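Local coordinates for protein triacylglycerol lipase (Clostridium botulinum, PDB 5AH1) that hydrolyses synthetic polyesters and, as a zinc-binding lipase of the alpha/beta-hydrolase fold, probably triacylglycerols, at residues A[30-40]-A[244-255]; A[226-236]-A[386-397]. All coordinates share one frame; numbering follows the deposited sequence. Where two conformers were deposited one is given.

Contact 1. Residues A[30-40]-A[244-255]; sequences IPTLEDIDNLI and DLISYTFGVLGT
Leu33 and Ser247 make the one hydrogen bond that joins the N-terminal arm, residues 30-40, to helix 242-257 in this alpha/beta-hydrolase lipase; the rest is helix-to-helix and loop-to-helix packing. Leu33 N lies 2.9 Å from Ser247 OG, and its N-H points almost straight at the oxygen (166°). Ser247 OG reaches it because it stands anti to its own backbone N (chi1 -171°), on the side of the helix that faces the arm. Within the arm, Thr32 N donates to Asp35 OD2 on the anti lone pair of that oxygen, which ties the turn that presents Leu33.

Among the nonpolar contacts, Thr32 CB lies 3.4 Å from Ser247 OG, and Thr32 CG2 faces Asp244. At the start of the arm, Ile30 and Pro31 gather at the Tyr248 ring: Ile30 CG2 comes in obliquely at 3.6 Å from Tyr248 CD1, and the Pro31 ring runs beside the tyrosine, pointing the same way. Pro31 O sits at the ring edge near its plane, buried without a polar partner in the model. Val252 CG2, from the same helix, sits over one face near the rim, while the hydroxyl is tied to Ile355 O in a neighbouring loop.

Further along, helices 36-40 and 244-255 cross at -44° with their axes 9.4 Å apart. Gly251 and Gly254 leave bare backbone on the facing side, and branches of the arm settle there: Leu39 CD1 at 3.9 Å from Gly251 CA and Ile36 CD1 at 4.0 Å from the same atom. Leu33 CD2 packs beside them against Phe250 CB, and the Phe250 side chain touches Ile288 and Leu292 of helix 284-292. At the far end, Ile40 CD1 rests 3.5 Å from Gly254 O.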
loop_
_atom_site.group_PDB
_atom_site.type_symbol
_atom_site.label_atom_id
_atom_site.label_comp_id
_atom_site.label_asym_id
_atom_site.label_seq_id
_atom_site.Cartn_x
_atom_site.Cartn_y
_atom_site.Cartn_z
ATOM N N ILE A 30 19.707 10.224 4.830
ATOM C CA ILE A 30 19.033 9.144 4.128
ATOM C C ILE A 30 19.859 8.799 2.893
ATOM O O ILE A 30 20.129 9.648 2.051
ATOM C CB ILE A 30 17.584 9.475 3.754
ATOM C CG1 ILE A 30 16.760 9.640 5.036
ATOM C CG2 ILE A 30 16.969 8.342 2.930
ATOM C CD1 ILE A 30 15.354 10.150 4.808
ATOM N N PRO A 31 20.279 7.544 2.790
ATOM C CA PRO A 31 21.125 7.113 1.677
ATOM C C PRO A 31 20.341 7.044 0.376
ATOM O O PRO A 31 19.120 6.870 0.391
ATOM C CB PRO A 31 21.572 5.720 2.111
ATOM C CG PRO A 31 20.513 5.309 3.098
ATOM C CD PRO A 31 20.025 6.467 3.755
ATOM N N THR A 32 21.055 7.193 -0.728
ATOM C CA THR A 32 20.497 7.011 -2.053
ATOM C C THR A 32 21.344 5.929 -2.717
ATOM O O THR A 32 22.178 5.285 -2.063
ATOM C CB THR A 32 20.541 8.306 -2.874
ATOM O OG1 THR A 32 21.902 8.704 -3.052
ATOM C CG2 THR A 32 19.759 9.426 -2.181
ATOM N N LEU A 33 21.163 5.728 -4.013
ATOM C CA LEU A 33 21.955 4.711 -4.690
ATOM C C LEU A 33 23.452 4.989 -4.651
ATOM O O LEU A 33 24.253 4.065 -4.792
ATOM C CB LEU A 33 21.488 4.526 -6.130
ATOM C CG LEU A 33 20.208 3.707 -6.279
ATOM C CD1 LEU A 33 19.793 3.685 -7.737
ATOM C CD2 LEU A 33 20.414 2.286 -5.764
ATOM N N GLU A 34 23.818 6.251 -4.438
ATOM C CA GLU A 34 25.220 6.631 -4.235
ATOM C C GLU A 34 25.827 5.878 -3.066
ATOM O O GLU A 34 27.036 5.650 -3.016
ATOM C CB GLU A 34 25.322 8.120 -3.909
ATOM C CG GLU A 34 25.271 9.044 -5.083
ATOM C CD GLU A 34 25.721 10.438 -4.706
ATOM O OE1 GLU A 34 25.699 10.764 -3.494
ATOM O OE2 GLU A 34 26.112 11.198 -5.618
ATOM N N ASP A 35 24.976 5.523 -2.109
ATOM C CA ASP A 35 25.400 4.889 -0.870
ATOM C C ASP A 35 25.009 3.422 -0.846
ATOM O O ASP A 35 24.837 2.840 0.221
ATOM C CB ASP A 35 24.735 5.600 0.308
ATOM C CG ASP A 35 24.876 7.103 0.222
ATOM O OD1 ASP A 35 26.027 7.584 0.286
ATOM O OD2 ASP A 35 23.845 7.800 0.076
ATOM N N ILE A 36 24.867 2.819 -2.022
ATOM C CA ILE A 36 24.399 1.442 -2.098
ATOM C C ILE A 36 25.284 0.497 -1.276
ATOM O O ILE A 36 24.780 -0.413 -0.621
ATOM C CB ILE A 36 24.285 0.957 -3.568
ATOM C CG1 ILE A 36 23.644 -0.432 -3.640
ATOM C CG2 ILE A 36 25.638 0.935 -4.250
ATOM C CD1 ILE A 36 22.209 -0.474 -3.178
ATOM N N ASP A 37 26.597 0.721 -1.286
ATOM C CA ASP A 37 27.504 -0.175 -0.571
ATOM C C ASP A 37 27.218 -0.167 0.931
ATOM O O ASP A 37 27.135 -1.219 1.559
ATOM C CB ASP A 37 28.964 0.188 -0.839
ATOM C CG ASP A 37 29.349 0.001 -2.290
ATOM O OD1 ASP A 37 28.731 -0.843 -2.979
ATOM O OD2 ASP A 37 30.263 0.709 -2.751
ATOM N N ASN A 38 27.058 1.019 1.502
ATOM C CA ASN A 38 26.777 1.128 2.925
ATOM C C ASN A 38 25.419 0.545 3.299
ATOM O O ASN A 38 25.254 -0.011 4.378
ATOM C CB ASN A 38 26.876 2.587 3.367
ATOM C CG ASN A 38 28.308 3.040 3.561
ATOM O OD1 ASN A 38 29.206 2.229 3.806
ATOM N ND2 ASN A 38 28.528 4.346 3.459
ATOM N N LEU A 39 24.451 0.655 2.403
ATOM C CA LEU A 39 23.146 0.037 2.635
ATOM C C LEU A 39 23.185 -1.450 2.708
ATOM O O LEU A 39 22.631 -2.044 3.629
ATOM C CB LEU A 39 22.179 0.413 1.514
ATOM C CG LEU A 39 21.836 1.883 1.498
ATOM C CD1 LEU A 39 20.658 2.165 0.568
ATOM C CD2 LEU A 39 21.526 2.305 2.888
ATOM N N ILE A 40 23.791 -2.049 1.700
ATOM C CA ILE A 40 23.948 -3.482 1.656
ATOM C C ILE A 40 24.683 -3.929 2.907
ATOM O O ILE A 40 24.319 -4.921 3.531
ATOM C CB ILE A 40 24.735 -3.892 0.394
ATOM C CG1 ILE A 40 23.897 -3.623 -0.860
ATOM C CG2 ILE A 40 25.181 -5.359 0.458
ATOM C CD1 ILE A 40 22.646 -4.456 -0.969
ATOM N N ASP A 244 15.314 11.625 -4.497
ATOM C CA ASP A 244 16.084 10.964 -3.451
ATOM C C ASP A 244 15.268 9.864 -2.780
ATOM O O ASP A 244 15.814 8.827 -2.437
ATOM C CB ASP A 244 16.571 11.969 -2.417
ATOM C CG ASP A 244 17.635 12.908 -2.968
ATOM O OD1 ASP A 244 18.188 12.641 -4.064
ATOM O OD2 ASP A 244 17.933 13.906 -2.291
ATOM N N LEU A 245 13.971 10.098 -2.585
ATOM C CA LEU A 245 13.107 9.074 -2.009
ATOM C C LEU A 245 13.068 7.859 -2.929
ATOM O O LEU A 245 13.225 6.726 -2.481
ATOM C CB LEU A 245 11.704 9.626 -1.764
ATOM C CG LEU A 245 10.678 8.637 -1.205
ATOM C CD1 LEU A 245 11.206 7.875 -0.001
ATOM C CD2 LEU A 245 9.397 9.358 -0.825
ATOM N N ILE A 246 12.885 8.082 -4.226
ATOM C CA ILE A 246 12.880 6.958 -5.155
ATOM C C ILE A 246 14.235 6.232 -5.152
ATOM O O ILE A 246 14.294 5.006 -5.109
ATOM C CB ILE A 246 12.523 7.405 -6.594
ATOM C CG1 ILE A 246 11.127 8.032 -6.660
ATOM C CG2 ILE A 246 12.608 6.223 -7.554
ATOM C CD1 ILE A 246 10.011 7.048 -6.516
ATOM N N SER A 247 15.326 6.986 -5.176
ATOM C CA SER A 247 16.656 6.392 -5.201
ATOM C C SER A 247 16.897 5.555 -3.935
ATOM O O SER A 247 17.384 4.425 -4.006
ATOM C CB SER A 247 17.710 7.483 -5.370
ATOM O OG SER A 247 18.975 6.906 -5.602
ATOM N N TYR A 248 16.539 6.104 -2.780
ATOM C CA TYR A 248 16.590 5.354 -1.535
ATOM C C TYR A 248 15.825 4.028 -1.630
ATOM O O TYR A 248 16.322 2.987 -1.199
ATOM C CB TYR A 248 16.025 6.190 -0.381
ATOM C CG TYR A 248 15.762 5.366 0.853
ATOM C CD1 TYR A 248 16.802 4.936 1.659
ATOM C CD2 TYR A 248 14.470 5.008 1.202
ATOM C CE1 TYR A 248 16.569 4.161 2.782
ATOM C CE2 TYR A 248 14.221 4.233 2.319
ATOM C CZ TYR A 248 15.278 3.818 3.111
ATOM O OH TYR A 248 15.009 3.044 4.230
ATOM N N THR A 249 14.637 4.076 -2.214
ATOM C CA THR A 249 13.805 2.891 -2.274
ATOM C C THR A 249 14.380 1.827 -3.230
ATOM O O THR A 249 14.173 0.640 -3.026
ATOM C CB THR A 249 12.359 3.260 -2.608
ATOM O OG1 THR A 249 11.938 4.321 -1.735
ATOM C CG2 THR A 249 11.462 2.071 -2.395
ATOM N N PHE A 250 15.129 2.243 -4.249
ATOM C CA PHE A 250 15.891 1.294 -5.078
ATOM C C PHE A 250 16.983 0.640 -4.242
ATOM O O PHE A 250 17.262 -0.545 -4.391
ATOM C CB PHE A 250 16.512 1.965 -6.305
ATOM C CG PHE A 250 15.556 2.155 -7.443
ATOM C CD1 PHE A 250 14.962 1.072 -8.067
ATOM C CD2 PHE A 250 15.281 3.418 -7.917
ATOM C CE1 PHE A 250 14.094 1.263 -9.125
ATOM C CE2 PHE A 250 14.414 3.611 -8.965
ATOM C CZ PHE A 250 13.818 2.540 -9.567
ATOM N N GLY A 251 17.604 1.419 -3.370
ATOM C CA GLY A 251 18.559 0.879 -2.416
ATOM C C GLY A 251 17.930 -0.197 -1.542
ATOM O O GLY A 251 18.496 -1.274 -1.376
ATOM N N VAL A 252 16.756 0.086 -0.977
ATOM C CA VAL A 252 16.057 -0.899 -0.161
ATOM C C VAL A 252 15.769 -2.155 -0.994
ATOM O O VAL A 252 15.970 -3.282 -0.536
ATOM C CB VAL A 252 14.749 -0.341 0.428
ATOM C CG1 VAL A 252 14.034 -1.423 1.204
ATOM C CG2 VAL A 252 15.032 0.846 1.344
ATOM N N LEU A 253 15.301 -1.967 -2.223
ATOM C CA LEU A 253 15.053 -3.106 -3.106
ATOM C C LEU A 253 16.330 -3.941 -3.264
ATOM O O LEU A 253 16.285 -5.170 -3.228
ATOM C CB LEU A 253 14.516 -2.621 -4.458
ATOM C CG LEU A 253 14.275 -3.689 -5.532
ATOM C CD1 LEU A 253 13.276 -4.744 -5.078
ATOM C CD2 LEU A 253 13.787 -3.029 -6.810
ATOM N N GLY A 254 17.466 -3.268 -3.412
ATOM C CA GLY A 254 18.745 -3.937 -3.542
ATOM C C GLY A 254 19.128 -4.784 -2.339
ATOM O O GLY A 254 19.843 -5.770 -2.507
ATOM N N THR A 255 18.676 -4.419 -1.136
ATOM C CA THR A 255 18.986 -5.226 0.046
ATOM C C THR A 255 18.273 -6.566 -0.037
ATOM O O THR A 255 18.654 -7.515 0.640
ATOM C CB THR A 255 18.612 -4.530 1.393
ATOM O OG1 THR A 255 17.186 -4.440 1.547
ATOM C CG2 THR A 255 19.243 -3.153 1.480
#

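Contact 2. Residues A[226-236]-A[386-397]; sequences TISTPNDGTTL and VVNCISQDGPKL
Asp232 meets Lys396 in a salt bridge, with OD2 2.8 Å from NZ, where the loop after strand 221-227 of the parallel alpha/beta-hydrolase sheet is laced to the 386-397 loop. Asp232 OD1 takes two backbone N-H groups: Lys396 N arrives on the syn lone pair with a nearly straight N-H...O angle of 177°, whereas Leu397 N comes from above the carboxylate plane. Bends at chi3 and chi4 fold the lysine back, letting NZ also reach Asp393 OD1 and the carbonyls of Ile390 and Gly394.

Ser391 OG bridges the type I turn from Pro230 to Gly233, donating to Gly233 O at 2.6 Å and accepting from Asp232 N. The Asn388 amide bonds Thr235 twice: OD1 accepts Thr235 N on a lone pair, in the carbonyl plane, and ND2 donates in the amide plane to Thr235 OG1 at 3.0 Å; ND2 also serves Trp380 O. Thr234 OG1 donates to Val386 O while N-capping helix 235-239 through Leu236 N. A water links Thr226 OG1 and Thr229 N to Gln392 O.

Packing completes the contact. Val387 crosses Pro230 at about a right angle, its CG1 3.9 Å from Pro230 CB.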
loop_
_atom_site.group_PDB
_atom_site.type_symbol
_atom_site.label_atom_id
_atom_site.label_comp_id
_atom_site.label_asym_id
_atom_site.label_seq_id
_atom_site.Cartn_x
_atom_site.Cartn_y
_atom_site.Cartn_z
ATOM N N THR A 226 -6.562 -1.713 5.455
ATOM C CA THR A 226 -5.274 -1.052 5.246
ATOM C C THR A 226 -4.303 -1.512 6.323
ATOM O O THR A 226 -4.680 -1.686 7.478
ATOM C CB THR A 226 -5.393 0.503 5.199
ATOM O OG1 THR A 226 -5.644 1.050 6.501
ATOM C CG2 THR A 226 -6.481 0.935 4.251
ATOM N N ILE A 227 -3.060 -1.764 5.912
ATOM C CA ILE A 227 -2.005 -2.241 6.794
ATOM C C ILE A 227 -0.789 -1.350 6.549
ATOM O O ILE A 227 -0.265 -1.303 5.443
ATOM C CB ILE A 227 -1.649 -3.723 6.518
ATOM C CG1 ILE A 227 -2.876 -4.631 6.620
ATOM C CG2 ILE A 227 -0.547 -4.173 7.474
ATOM C CD1 ILE A 227 -2.557 -6.096 6.287
ATOM N N SER A 228 -0.366 -0.637 7.585
ATOM C CA SER A 228 0.791 0.262 7.490
ATOM C C SER A 228 0.592 1.358 6.445
ATOM O O SER A 228 1.541 1.817 5.800
ATOM C CB SER A 228 2.061 -0.521 7.149
ATOM O OG SER A 228 2.196 -1.695 7.934
ATOM N N THR A 229 -0.648 1.786 6.276
ATOM C CA THR A 229 -0.990 2.674 5.169
ATOM C C THR A 229 -0.869 4.155 5.558
ATOM O O THR A 229 -1.337 4.553 6.627
ATOM C CB THR A 229 -2.418 2.388 4.677
ATOM O OG1 THR A 229 -2.435 1.089 4.090
ATOM C CG2 THR A 229 -2.920 3.411 3.646
ATOM N N PRO A 230 -0.259 4.967 4.680
ATOM C CA PRO A 230 -0.233 6.420 4.899
ATOM C C PRO A 230 -1.583 7.054 4.561
ATOM O O PRO A 230 -1.740 7.755 3.570
ATOM C CB PRO A 230 0.856 6.887 3.944
ATOM C CG PRO A 230 0.767 5.918 2.798
ATOM C CD PRO A 230 0.448 4.585 3.441
ATOM N N ASN A 231 -2.590 6.774 5.379
ATOM C CA ASN A 231 -3.912 7.312 5.107
ATOM C C ASN A 231 -3.953 8.847 5.195
ATOM O O ASN A 231 -4.781 9.482 4.533
ATOM C CB ASN A 231 -4.960 6.681 6.023
ATOM C CG ASN A 231 -5.378 5.277 5.580
ATOM O OD1 ASN A 231 -5.791 5.079 4.442
ATOM N ND2 ASN A 231 -5.303 4.312 6.494
ATOM N N ASP A 232 -3.044 9.414 5.988
ATOM C CA ASP A 232 -2.795 10.854 6.022
ATOM C C ASP A 232 -1.409 11.213 5.474
ATOM O O ASP A 232 -0.887 12.272 5.773
ATOM C CB ASP A 232 -2.945 11.403 7.446
ATOM C CG ASP A 232 -4.377 11.435 7.918
ATOM O OD1 ASP A 232 -5.292 11.663 7.095
ATOM O OD2 ASP A 232 -4.578 11.267 9.144
ATOM N N GLY A 233 -0.842 10.358 4.631
ATOM C CA GLY A 233 0.483 10.595 4.082
ATOM C C GLY A 233 1.589 10.151 5.025
ATOM O O GLY A 233 1.351 9.650 6.129
ATOM N N THR A 234 2.814 10.322 4.572
ATOM C CA THR A 234 3.969 10.111 5.401
ATOM C C THR A 234 4.907 11.291 5.255
ATOM O O THR A 234 5.193 11.749 4.150
ATOM C CB THR A 234 4.720 8.809 5.053
ATOM O OG1 THR A 234 5.961 8.845 5.743
ATOM C CG2 THR A 234 4.952 8.630 3.539
ATOM N N THR A 235 5.419 11.760 6.387
ATOM C CA THR A 235 6.357 12.875 6.352
ATOM C C THR A 235 7.712 12.476 5.776
ATOM O O THR A 235 8.516 13.340 5.472
ATOM C CB THR A 235 6.521 13.559 7.714
ATOM O OG1 THR A 235 7.112 12.661 8.655
ATOM C CG2 THR A 235 5.190 14.096 8.227
ATOM N N LEU A 236 7.929 11.185 5.543
ATOM C CA LEU A 236 9.118 10.763 4.802
ATOM C C LEU A 236 9.106 11.359 3.399
ATOM O O LEU A 236 10.142 11.809 2.888
ATOM C CB LEU A 236 9.238 9.242 4.737
ATOM C CG LEU A 236 10.532 8.715 4.107
ATOM C CD1 LEU A 236 11.762 9.205 4.859
ATOM C CD2 LEU A 236 10.492 7.212 4.059
ATOM N N VAL A 386 8.779 3.912 7.786
ATOM C CA VAL A 386 8.308 4.444 6.504
ATOM C C VAL A 386 7.108 5.379 6.653
ATOM O O VAL A 386 7.051 6.401 5.967
ATOM C CB VAL A 386 8.021 3.301 5.489
ATOM C CG1 VAL A 386 7.563 3.847 4.162
ATOM C CG2 VAL A 386 9.253 2.446 5.294
ATOM N N VAL A 387 6.187 5.038 7.550
ATOM C CA VAL A 387 4.948 5.789 7.716
ATOM C C VAL A 387 4.717 6.153 9.177
ATOM O O VAL A 387 4.814 5.313 10.060
ATOM C CB VAL A 387 3.724 4.995 7.183
ATOM C CG1 VAL A 387 2.447 5.781 7.340
ATOM C CG2 VAL A 387 3.931 4.623 5.715
ATOM N N ASN A 388 4.363 7.415 9.416
ATOM C CA ASN A 388 4.019 7.867 10.762
ATOM C C ASN A 388 2.835 7.067 11.305
ATOM O O ASN A 388 1.857 6.871 10.595
ATOM C CB ASN A 388 3.651 9.349 10.747
ATOM C CG ASN A 388 4.575 10.173 9.864
ATOM O OD1 ASN A 388 4.462 10.125 8.645
ATOM N ND2 ASN A 388 5.502 10.913 10.474
ATOM N N CYS A 389 2.897 6.647 12.565
ATOM C CA CYS A 389 1.829 5.853 13.149
ATOM C C CYS A 389 0.493 6.560 13.134
ATOM O O CYS A 389 -0.535 5.938 12.868
ATOM C CB CYS A 389 2.184 5.426 14.575
ATOM S SG CYS A 389 3.645 4.403 14.705
ATOM N N ILE A 390 0.504 7.862 13.401
ATOM C CA ILE A 390 -0.735 8.623 13.496
ATOM C C ILE A 390 -1.528 8.569 12.188
ATOM O O ILE A 390 -2.744 8.688 12.191
ATOM C CB ILE A 390 -0.438 10.115 13.886
ATOM C CG1 ILE A 390 -1.727 10.867 14.216
ATOM C CG2 ILE A 390 0.330 10.837 12.792
ATOM C CD1 ILE A 390 -1.505 12.271 14.720
ATOM N N SER A 391 -0.818 8.403 11.072
ATOM C CA SER A 391 -1.417 8.426 9.747
ATOM C C SER A 391 -2.112 7.115 9.379
ATOM O O SER A 391 -2.901 7.075 8.446
ATOM C CB SER A 391 -0.296 8.689 8.748
ATOM O OG SER A 391 -0.774 8.751 7.425
ATOM N N GLN A 392 -1.859 6.049 10.143
ATOM C CA GLN A 392 -2.199 4.706 9.697
ATOM C C GLN A 392 -3.622 4.247 10.045
ATOM O O GLN A 392 -4.154 3.348 9.384
ATOM C CB GLN A 392 -1.166 3.706 10.235
ATOM C CG GLN A 392 0.226 3.922 9.678
ATOM C CD GLN A 392 1.207 2.903 10.198
ATOM O OE1 GLN A 392 0.865 1.732 10.334
ATOM N NE2 GLN A 392 2.418 3.331 10.541
ATOM N N ASP A 393 -4.248 4.856 11.052
ATOM C CA ASP A 393 -5.543 4.359 11.512
ATOM C C ASP A 393 -6.709 4.718 10.594
ATOM O O ASP A 393 -7.789 4.149 10.731
ATOM C CB ASP A 393 -5.830 4.762 12.973
ATOM C CG ASP A 393 -5.975 6.248 13.170
ATOM O OD1 ASP A 393 -5.786 7.015 12.212
ATOM O OD2 ASP A 393 -6.280 6.634 14.320
ATOM N N GLY A 394 -6.482 5.628 9.650
ATOM C CA GLY A 394 -7.524 6.034 8.738
ATOM C C GLY A 394 -7.326 7.473 8.346
ATOM O O GLY A 394 -6.532 8.174 8.966
ATOM N N PRO A 395 -8.037 7.904 7.304
ATOM C CA PRO A 395 -7.906 9.284 6.834
ATOM C C PRO A 395 -8.565 10.247 7.824
ATOM O O PRO A 395 -9.695 9.995 8.258
ATOM C CB PRO A 395 -8.652 9.253 5.504
ATOM C CG PRO A 395 -9.703 8.177 5.710
ATOM C CD PRO A 395 -8.999 7.124 6.498
ATOM N N LYS A 396 -7.849 11.327 8.140
ATOM C CA LYS A 396 -8.321 12.390 9.022
ATOM C C LYS A 396 -8.110 13.756 8.378
ATOM O O LYS A 396 -9.009 14.596 8.437
ATOM C CB LYS A 396 -7.600 12.311 10.372
ATOM C CG LYS A 396 -7.884 10.999 11.100
ATOM C CD LYS A 396 -7.092 10.817 12.365
ATOM C CE LYS A 396 -5.602 10.653 12.178
ATOM N NZ LYS A 396 -5.208 9.550 11.248
ATOM N N LEU A 397 -6.954 13.984 7.751
ATOM C CA LEU A 397 -6.716 15.230 7.020
ATOM C C LEU A 397 -7.714 15.330 5.891
ATOM O O LEU A 397 -7.800 14.449 5.047
ATOM C CB LEU A 397 -5.298 15.263 6.453
ATOM C CG LEU A 397 -4.116 15.131 7.421
ATOM C CD1 LEU A 397 -2.795 15.124 6.621
ATOM C CD2 LEU A 397 -4.095 16.211 8.480
HETATM O O HOH W 1 -3.201 1.230 7.957
#

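Contacts 1 and 2 are centred about 23 Å apart, yet the chain joins them directly: helix 235-239, which starts in contact 2, is followed by helix 242-257 of contact 1. They also touch, with Ile30 CD1 3.7 Å from Leu236 CD1 and Leu245 CD1 4.2 Å from Leu236 CD2. A potassium ion bound by Ser237, Asp238 and Met240 sits at this connection, about 9 Å from the side chains of both Leu236 and Asp244. Contact 2 is the more central, its centre about 10 Å from the centre of the chain, against about 20 Å for contact 1. Its Thr229 OG1 bonds to Ser182 O, in a GxSxG sequence consistent with the nucleophile elbow of this fold.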